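Local coordinates for protein sugar isomerase (Sinorhizobium meliloti, PDB 3QC0) that binds a zinc ion in a xylose isomerase-like TIM barrel and probably interconverts sugars as a metal-dependent isomerase, at residues L7-A12 / I32-W38; A202-C206 / A244-I249; F69-P73 / M120-I125. The contacts are given in a common frame with arbitrary orientation. Residue numbers count along the deposited sequence, not the author numbering.

How the contacts relate
Contacts 1 and 2 are neighbours on the eight-stranded barrel, their centres about 9 Å apart. Strand 7-10 of contact 1 lies next to strand 245-247 of contact 2, and this pairing closes the barrel: V247 N sits 2.9 Å from S8 O, and N10 ND2 lies 2.8 Å from E246 OE2, both probable hydrogen bonds. H204 and E248 of contact 2 bind the zinc together with E142 and D177, while N10 and W38 of contact 1 touch the side chain of E248. Contact 3 lies across the chain's centre from contact 1, about 27 Å from it and 26 Å from contact 2, centre to centre; it packs a loop on an outer helix.

Contact 1 of 3, residues L7-A12 / I32-W38; sequences LSINLA and ITAIAPW
Strands 7-10 and 34-36 run parallel, their short axes crossing at -28° with a closest approach of 4.4 Å. I9 pairs with I35 (CA-CA 4.7 Å) and N10 with A36 (CA-CA 4.2 Å). Three backbone hydrogen bonds fix this register: I9 N to A34 O at 3.1 Å, A36 N to I9 O at 2.9 Å, and L11 N to A36 O at 2.9 Å. CA-H...O contacts reinforce them, such as S8 CA to A34 O at 3.2 Å. After N10, segment 7-12 passes into a 3-10 turn at L11-A12, while W38 takes the N-cap position of the next helix.

On the face of I9 and I35, I32 points toward strand 7-10: its CD1 lies 3.8 Å from I9 CG1 and 3.9 Å from L7 CD2, under helix 260-274. Farther along, L11 CD2 meets I35 CG2 at 4.1 Å and L11 CD1 meets P37 CB at 3.9 Å. On the face of N10 and A36, S8 OG hydrogen-bonds to T62. N10, chi1 t, uses OD1 twice, accepting from A12 N at 2.9 Å in an Asx turn and from W38 NE1 at 2.8 Å at the edge of the indole. W38, chi1 m, also packs its CE2 4.0 Å from A12 CB. N10 ND2 bonds to E246, and both N10 and W38 touch the zinc ligand E248.

Helix 20-29 links the two strands, making this the first beta-alpha-beta unit of a TIM barrel, with N10 and W38 at the edge of its metal site.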
loop_
_atom_site.group_PDB
_atom_site.type_symbol
_atom_site.label_atom_id
_atom_site.label_comp_id
_atom_site.label_asym_id
_atom_site.label_seq_id
_atom_site.Cartn_x
_atom_site.Cartn_y
_atom_site.Cartn_z
ATOM N N LEU A 7 16.697 21.078 7.939
ATOM C CA LEU A 7 16.813 20.195 6.783
ATOM C C LEU A 7 17.946 19.178 6.989
ATOM O O LEU A 7 19.075 19.535 7.344
ATOM C CB LEU A 7 17.065 20.994 5.501
ATOM C CG LEU A 7 17.152 20.220 4.183
ATOM C CD1 LEU A 7 15.848 19.395 3.955
ATOM C CD2 LEU A 7 17.430 21.155 3.007
ATOM N N SER A 8 17.655 17.908 6.732
ATOM C CA SER A 8 18.623 16.826 6.703
ATOM C C SER A 8 18.548 16.157 5.342
ATOM O O SER A 8 17.462 16.112 4.731
ATOM C CB SER A 8 18.297 15.836 7.835
ATOM O OG SER A 8 19.201 14.760 7.850
ATOM N N ILE A 9 19.653 15.608 4.861
ATOM C CA ILE A 9 19.664 14.841 3.614
ATOM C C ILE A 9 19.994 13.386 3.935
ATOM O O ILE A 9 21.051 13.062 4.466
ATOM C CB ILE A 9 20.676 15.394 2.582
ATOM C CG1 ILE A 9 20.382 16.870 2.264
ATOM C CG2 ILE A 9 20.713 14.516 1.317
ATOM C CD1 ILE A 9 19.106 17.179 1.509
ATOM N N ASN A 10 19.049 12.491 3.642
ATOM C CA ASN A 10 19.330 11.072 3.661
ATOM C C ASN A 10 20.197 10.825 2.432
ATOM O O ASN A 10 19.834 11.217 1.324
ATOM C CB ASN A 10 18.028 10.265 3.647
ATOM C CG ASN A 10 18.253 8.812 3.699
ATOM O OD1 ASN A 10 18.893 8.233 2.792
ATOM N ND2 ASN A 10 17.609 8.149 4.688
ATOM N N LEU A 11 21.366 10.216 2.621
ATOM C CA LEU A 11 22.341 10.143 1.547
ATOM C C LEU A 11 21.945 9.206 0.429
ATOM O O LEU A 11 22.554 9.187 -0.615
ATOM C CB LEU A 11 23.703 9.755 2.122
ATOM C CG LEU A 11 24.251 10.730 3.171
ATOM C CD1 LEU A 11 25.746 10.407 3.514
ATOM C CD2 LEU A 11 24.099 12.197 2.784
ATOM N N ALA A 12 20.838 8.469 0.588
ATOM C CA ALA A 12 20.299 7.753 -0.565
ATOM C C ALA A 12 19.948 8.721 -1.688
ATOM O O ALA A 12 19.989 8.367 -2.860
ATOM C CB ALA A 12 19.052 6.957 -0.180
ATOM N N ILE A 32 23.879 22.647 4.855
ATOM C CA ILE A 32 23.135 21.527 5.469
ATOM C C ILE A 32 24.075 20.847 6.461
ATOM O O ILE A 32 25.182 20.428 6.084
ATOM C CB ILE A 32 22.556 20.554 4.409
ATOM C CG1 ILE A 32 21.457 21.248 3.594
ATOM C CG2 ILE A 32 21.991 19.284 5.069
ATOM C CD1 ILE A 32 21.222 20.601 2.243
ATOM N N THR A 33 23.656 20.778 7.727
ATOM C CA THR A 33 24.478 20.135 8.766
ATOM C C THR A 33 23.878 18.873 9.392
ATOM O O THR A 33 24.271 18.460 10.501
ATOM C CB THR A 33 24.811 21.127 9.906
ATOM O OG1 THR A 33 23.596 21.629 10.474
ATOM C CG2 THR A 33 25.687 22.299 9.390
ATOM N N ALA A 34 22.909 18.273 8.706
ATOM C CA ALA A 34 22.326 17.042 9.187
ATOM C C ALA A 34 22.188 16.103 7.996
ATOM O O ALA A 34 21.814 16.528 6.904
ATOM C CB ALA A 34 20.952 17.322 9.794
ATOM N N ILE A 35 22.501 14.834 8.230
ATOM C CA ILE A 35 22.493 13.793 7.223
ATOM C C ILE A 35 21.877 12.532 7.826
ATOM O O ILE A 35 21.749 12.404 9.045
ATOM C CB ILE A 35 23.919 13.490 6.661
ATOM C CG1 ILE A 35 24.900 13.045 7.772
ATOM C CG2 ILE A 35 24.474 14.736 5.945
ATOM C CD1 ILE A 35 26.072 12.271 7.234
ATOM N N ALA A 36 21.543 11.597 6.950
ATOM C CA ALA A 36 21.236 10.227 7.347
ATOM C C ALA A 36 21.932 9.302 6.368
ATOM O O ALA A 36 21.462 9.100 5.245
ATOM C CB ALA A 36 19.713 9.991 7.379
ATOM N N PRO A 37 23.107 8.775 6.759
ATOM C CA PRO A 37 23.796 7.845 5.906
ATOM C C PRO A 37 23.283 6.419 6.055
ATOM O O PRO A 37 22.561 6.100 7.008
ATOM C CB PRO A 37 25.225 7.918 6.411
ATOM C CG PRO A 37 25.047 8.064 7.903
ATOM C CD PRO A 37 23.793 8.944 8.053
ATOM N N TRP A 38 23.692 5.590 5.101
ATOM C CA TRP A 38 23.403 4.188 5.120
ATOM C C TRP A 38 24.617 3.378 5.532
ATOM O O TRP A 38 25.784 3.799 5.335
ATOM C CB TRP A 38 22.909 3.738 3.741
ATOM C CG TRP A 38 21.562 4.264 3.398
ATOM C CD1 TRP A 38 21.161 5.562 3.360
ATOM C CD2 TRP A 38 20.393 3.485 3.098
ATOM N NE1 TRP A 38 19.829 5.641 3.041
ATOM C CE2 TRP A 38 19.348 4.378 2.874
ATOM C CE3 TRP A 38 20.155 2.121 2.967
ATOM C CZ2 TRP A 38 18.073 3.957 2.511
ATOM C CZ3 TRP A 38 18.868 1.707 2.621
ATOM C CH2 TRP A 38 17.857 2.618 2.430
#

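Contact 2 of 3, residues A202-C206 / A244-I249; sequences AHHIC and AQEVEI
The segment 244-249 runs parallel to 202-206; the axes of strands 202-205 and 245-247 cross at -41° and approach to 4.4 Å. At A244, just before the strand, the backbones stand apart and water 1 spans them, accepting from H203 N (2.9 Å) and lying 2.8 Å from A244 O. Q245, chi1 m, lays CG 3.7 Å from H203 ND1, an atom that hydrogen-bonds to R233. E246 pairs with H204 (CA-CA 4.6 Å): E246 N donates to H203 O at 2.9 Å, and E246 O accepts from I205 N at 2.8 Å. Its extended side chain (chi1 and chi2 t) brings OE2 over one face of the H204 ring, while water 2 joins E246 OE1 (2.7 Å) to H204 NE2 (2.9 Å); T62 and N10 also bond to this carboxylate. V247, paired with I205 at CA-CA 4.9 Å, meets it on the other face, CG2 to CD1 3.8 Å. E248 N then donates to I205 O at 3.0 Å, and its t,t side chain sets OE1 3.2 Å from H204 ND1, since both atoms bind the zinc. I249 CG1 rests 4.0 Å from C206 CB. These last two TIM-barrel strands thus carry two of the four zinc ligands at their C-terminal ends; E142 and D177 complete the site.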
loop_
_atom_site.group_PDB
_atom_site.type_symbol
_atom_site.label_atom_id
_atom_site.label_comp_id
_atom_site.label_asym_id
_atom_site.label_seq_id
_atom_site.Cartn_x
_atom_site.Cartn_y
_atom_site.Cartn_z
ATOM N N ALA A 202 11.726 10.641 13.892
ATOM C CA ALA A 202 12.223 11.127 12.623
ATOM C C ALA A 202 11.055 11.404 11.715
ATOM O O ALA A 202 9.978 10.803 11.885
ATOM C CB ALA A 202 13.185 10.112 11.965
ATOM N N HIS A 203 11.310 12.271 10.746
ATOM C CA HIS A 203 10.338 12.679 9.721
ATOM C C HIS A 203 11.057 12.713 8.401
ATOM O O HIS A 203 11.994 13.523 8.223
ATOM C CB HIS A 203 9.774 14.054 10.083
ATOM C CG HIS A 203 8.819 14.617 9.084
ATOM N ND1 HIS A 203 8.475 15.948 9.060
ATOM C CD2 HIS A 203 8.104 14.023 8.081
ATOM C CE1 HIS A 203 7.584 16.152 8.102
ATOM N NE2 HIS A 203 7.380 15.015 7.463
ATOM N N HIS A 204 10.687 11.805 7.494
ATOM C CA HIS A 204 11.312 11.724 6.189
ATOM C C HIS A 204 10.383 12.317 5.148
ATOM O O HIS A 204 9.161 12.033 5.148
ATOM C CB HIS A 204 11.661 10.291 5.765
ATOM C CG HIS A 204 12.435 9.519 6.775
ATOM N ND1 HIS A 204 12.664 8.165 6.669
ATOM C CD2 HIS A 204 13.056 9.926 7.913
ATOM C CE1 HIS A 204 13.388 7.773 7.716
ATOM N NE2 HIS A 204 13.649 8.827 8.470
ATOM N N ILE A 205 10.977 13.085 4.238
ATOM C CA ILE A 205 10.237 13.773 3.190
ATOM C C ILE A 205 10.720 13.440 1.783
ATOM O O ILE A 205 11.856 13.051 1.573
ATOM C CB ILE A 205 10.213 15.302 3.398
ATOM C CG1 ILE A 205 11.636 15.861 3.464
ATOM C CG2 ILE A 205 9.382 15.650 4.645
ATOM C CD1 ILE A 205 11.654 17.442 3.408
ATOM N N CYS A 206 9.775 13.593 0.849
ATOM C CA CYS A 206 9.881 13.216 -0.568
ATOM C C CYS A 206 8.437 13.378 -1.070
ATOM O O CYS A 206 7.637 14.036 -0.415
ATOM C CB CYS A 206 10.415 11.796 -0.775
ATOM S SG CYS A 206 9.411 10.546 0.017
ATOM N N ALA A 244 14.570 17.884 12.355
ATOM C CA ALA A 244 14.794 18.185 10.971
ATOM C C ALA A 244 13.981 17.246 10.085
ATOM O O ALA A 244 13.681 16.104 10.454
ATOM C CB ALA A 244 16.264 18.067 10.621
ATOM N N GLN A 245 13.644 17.754 8.914
ATOM C CA GLN A 245 12.976 16.955 7.908
ATOM C C GLN A 245 14.066 16.367 7.044
ATOM O O GLN A 245 14.915 17.114 6.538
ATOM C CB GLN A 245 12.028 17.823 7.079
ATOM C CG GLN A 245 10.924 18.434 7.910
ATOM C CD GLN A 245 10.031 19.362 7.096
ATOM O OE1 GLN A 245 9.477 18.956 6.083
ATOM N NE2 GLN A 245 9.894 20.598 7.531
ATOM N N GLU A 246 14.039 15.042 6.885
ATOM C CA GLU A 246 15.086 14.292 6.224
ATOM C C GLU A 246 14.665 13.901 4.807
ATOM O O GLU A 246 13.699 13.120 4.638
ATOM C CB GLU A 246 15.386 13.052 7.075
ATOM C CG GLU A 246 16.444 12.126 6.497
ATOM C CD GLU A 246 16.555 10.859 7.285
ATOM O OE1 GLU A 246 16.714 10.942 8.526
ATOM O OE2 GLU A 246 16.482 9.777 6.675
ATOM N N VAL A 247 15.316 14.468 3.805
ATOM C CA VAL A 247 15.023 14.191 2.412
ATOM C C VAL A 247 15.562 12.852 1.970
ATOM O O VAL A 247 16.754 12.605 1.935
ATOM C CB VAL A 247 15.560 15.250 1.478
ATOM C CG1 VAL A 247 15.265 14.874 0.015
ATOM C CG2 VAL A 247 15.004 16.632 1.907
ATOM N N GLU A 248 14.641 11.963 1.630
ATOM C CA GLU A 248 14.993 10.609 1.244
ATOM C C GLU A 248 14.294 10.290 -0.066
ATOM O O GLU A 248 13.101 9.998 -0.121
ATOM C CB GLU A 248 14.604 9.603 2.337
ATOM C CG GLU A 248 15.018 8.186 2.013
ATOM C CD GLU A 248 14.607 7.212 3.063
ATOM O OE1 GLU A 248 13.593 7.450 3.703
ATOM O OE2 GLU A 248 15.344 6.231 3.279
ATOM N N ILE A 249 15.047 10.413 -1.149
ATOM C CA ILE A 249 14.566 10.211 -2.507
ATOM C C ILE A 249 15.355 9.094 -3.191
ATOM O O ILE A 249 16.577 9.150 -3.276
ATOM C CB ILE A 249 14.683 11.506 -3.357
ATOM C CG1 ILE A 249 13.828 12.611 -2.737
ATOM C CG2 ILE A 249 14.257 11.230 -4.823
ATOM C CD1 ILE A 249 14.046 14.043 -3.274
HETATM O O HOH W 1 13.945 13.436 11.083
HETATM O O HOH W 2 15.913 8.991 10.252
#

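Contact 3 of 3, residues F69-P73 / M120-I125; sequences FFPAP and MVVEGI
An irregular loop, 69-73, lies against one side of helix 114-135 at residues 120-125, with the closest backbone approaches at F70-V121 and P71-M120 (CA-CA 5.4 Å each). The main bump is F70. Its side chain, chi1 m, projects toward the helix and lays one face of the ring over V121 O, G124 C and I125 N, with F70 CE1 3.6 Å from G124 C. The hollow exists because G124 has no side chain: a CB there would come within 2.3 Å of F70 CD1. V121 and I125 border this hollow, V121 CG1 lying 4.3 Å from F70 CD2 and I125 CG1 3.6 Å from F70 CE2.

Beside it a second fit forms. The selenomethionine M120, chi1 m and then t,t, stretches along the loop so that SE lies 3.8 Å from P71 CB and 3.6 Å from A72 O. P71 fills the space between that arm and V121, its CG 3.9 Å from V121 CG2. The two segments bury 329 Å² in all, through van der Waals packing.

Between strand 60-68 and helix 75-94, the loop is thereby pressed onto helix 114-135; N85 of helix 75-94 also touches F70, while I125 also touches L102 of strand 100-103 and L168 of helix 158-168.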
loop_
_atom_site.group_PDB
_atom_site.type_symbol
_atom_site.label_atom_id
_atom_site.label_comp_id
_atom_site.label_asym_id
_atom_site.label_seq_id
_atom_site.Cartn_x
_atom_site.Cartn_y
_atom_site.Cartn_z
ATOM N N PHE A 69 14.994 -6.306 9.426
ATOM C CA PHE A 69 15.058 -7.591 8.741
ATOM C C PHE A 69 15.063 -8.762 9.686
ATOM O O PHE A 69 15.914 -9.640 9.628
ATOM C CB PHE A 69 16.238 -7.566 7.741
ATOM C CG PHE A 69 16.066 -6.484 6.737
ATOM C CD1 PHE A 69 15.162 -6.644 5.709
ATOM C CD2 PHE A 69 16.738 -5.276 6.863
ATOM C CE1 PHE A 69 14.919 -5.600 4.781
ATOM C CE2 PHE A 69 16.496 -4.247 5.958
ATOM C CZ PHE A 69 15.594 -4.414 4.936
ATOM N N PHE A 70 14.027 -8.794 10.541
ATOM C CA PHE A 70 13.942 -9.797 11.592
ATOM C C PHE A 70 13.410 -11.184 11.226
ATOM O O PHE A 70 13.940 -12.178 11.705
ATOM C CB PHE A 70 13.115 -9.246 12.767
ATOM C CG PHE A 70 13.728 -8.043 13.415
ATOM C CD1 PHE A 70 14.818 -8.195 14.251
ATOM C CD2 PHE A 70 13.181 -6.782 13.260
ATOM C CE1 PHE A 70 15.371 -7.113 14.858
ATOM C CE2 PHE A 70 13.731 -5.693 13.893
ATOM C CZ PHE A 70 14.844 -5.874 14.691
ATOM N N PRO A 71 12.349 -11.281 10.395
ATOM C CA PRO A 71 11.810 -12.646 10.221
ATOM C C PRO A 71 12.752 -13.556 9.458
ATOM O O PRO A 71 13.449 -13.105 8.528
ATOM C CB PRO A 71 10.482 -12.412 9.471
ATOM C CG PRO A 71 10.116 -10.980 9.752
ATOM C CD PRO A 71 11.458 -10.268 9.824
ATOM N N ALA A 72 12.795 -14.813 9.871
ATOM C CA ALA A 72 13.590 -15.846 9.202
ATOM C C ALA A 72 12.973 -17.174 9.552
ATOM O O ALA A 72 12.267 -17.291 10.580
ATOM C CB ALA A 72 15.108 -15.775 9.607
ATOM N N PRO A 73 13.206 -18.187 8.710
ATOM C CA PRO A 73 12.547 -19.467 8.901
ATOM C C PRO A 73 13.016 -20.276 10.092
ATOM O O PRO A 73 12.361 -21.262 10.436
ATOM C CB PRO A 73 12.881 -20.242 7.619
ATOM C CG PRO A 73 13.534 -19.339 6.721
ATOM C CD PRO A 73 13.980 -18.125 7.472
HETATM N N MSE A 120 7.600 -12.119 14.929
HETATM C CA MSE A 120 9.096 -12.183 14.877
HETATM C C MSE A 120 9.703 -10.815 14.889
HETATM O O MSE A 120 10.754 -10.618 15.477
HETATM C CB MSE A 120 9.569 -12.937 13.657
HETATM C CG MSE A 120 9.187 -14.400 13.597
HETATM SE SE MSE A 120 9.627 -15.211 11.926
HETATM C CE MSE A 120 8.938 -16.975 12.236
ATOM N N VAL A 121 9.056 -9.838 14.266
ATOM C CA VAL A 121 9.481 -8.425 14.353
ATOM C C VAL A 121 9.447 -7.904 15.774
ATOM O O VAL A 121 10.412 -7.363 16.272
ATOM C CB VAL A 121 8.651 -7.514 13.395
ATOM C CG1 VAL A 121 8.989 -6.055 13.612
ATOM C CG2 VAL A 121 8.908 -7.942 11.899
ATOM N N VAL A 122 8.312 -8.131 16.439
ATOM C CA VAL A 122 8.185 -7.657 17.826
ATOM C C VAL A 122 9.266 -8.322 18.712
ATOM O O VAL A 122 9.954 -7.654 19.491
ATOM C CB VAL A 122 6.788 -7.883 18.375
ATOM C CG1 VAL A 122 6.692 -7.447 19.839
ATOM C CG2 VAL A 122 5.774 -7.127 17.478
ATOM N N GLU A 123 9.411 -9.629 18.591
ATOM C CA GLU A 123 10.385 -10.363 19.369
ATOM C C GLU A 123 11.815 -9.927 19.053
ATOM O O GLU A 123 12.662 -9.821 19.945
ATOM C CB GLU A 123 10.250 -11.852 19.105
ATOM C CG GLU A 123 9.008 -12.501 19.635
ATOM C CD GLU A 123 8.846 -13.969 19.118
ATOM O OE1 GLU A 123 9.682 -14.480 18.319
ATOM O OE2 GLU A 123 7.863 -14.596 19.508
ATOM N N GLY A 124 12.070 -9.621 17.796
ATOM C CA GLY A 124 13.397 -9.203 17.369
ATOM C C GLY A 124 13.751 -7.844 17.942
ATOM O O GLY A 124 14.878 -7.618 18.451
ATOM N N ILE A 125 12.813 -6.890 17.852
ATOM C CA ILE A 125 13.001 -5.553 18.467
ATOM C C ILE A 125 13.222 -5.681 19.957
ATOM O O ILE A 125 14.150 -5.075 20.500
ATOM C CB ILE A 125 11.900 -4.561 18.126
ATOM C CG1 ILE A 125 11.799 -4.416 16.587
ATOM C CG2 ILE A 125 12.161 -3.215 18.773
ATOM C CD1 ILE A 125 10.532 -3.611 16.133
#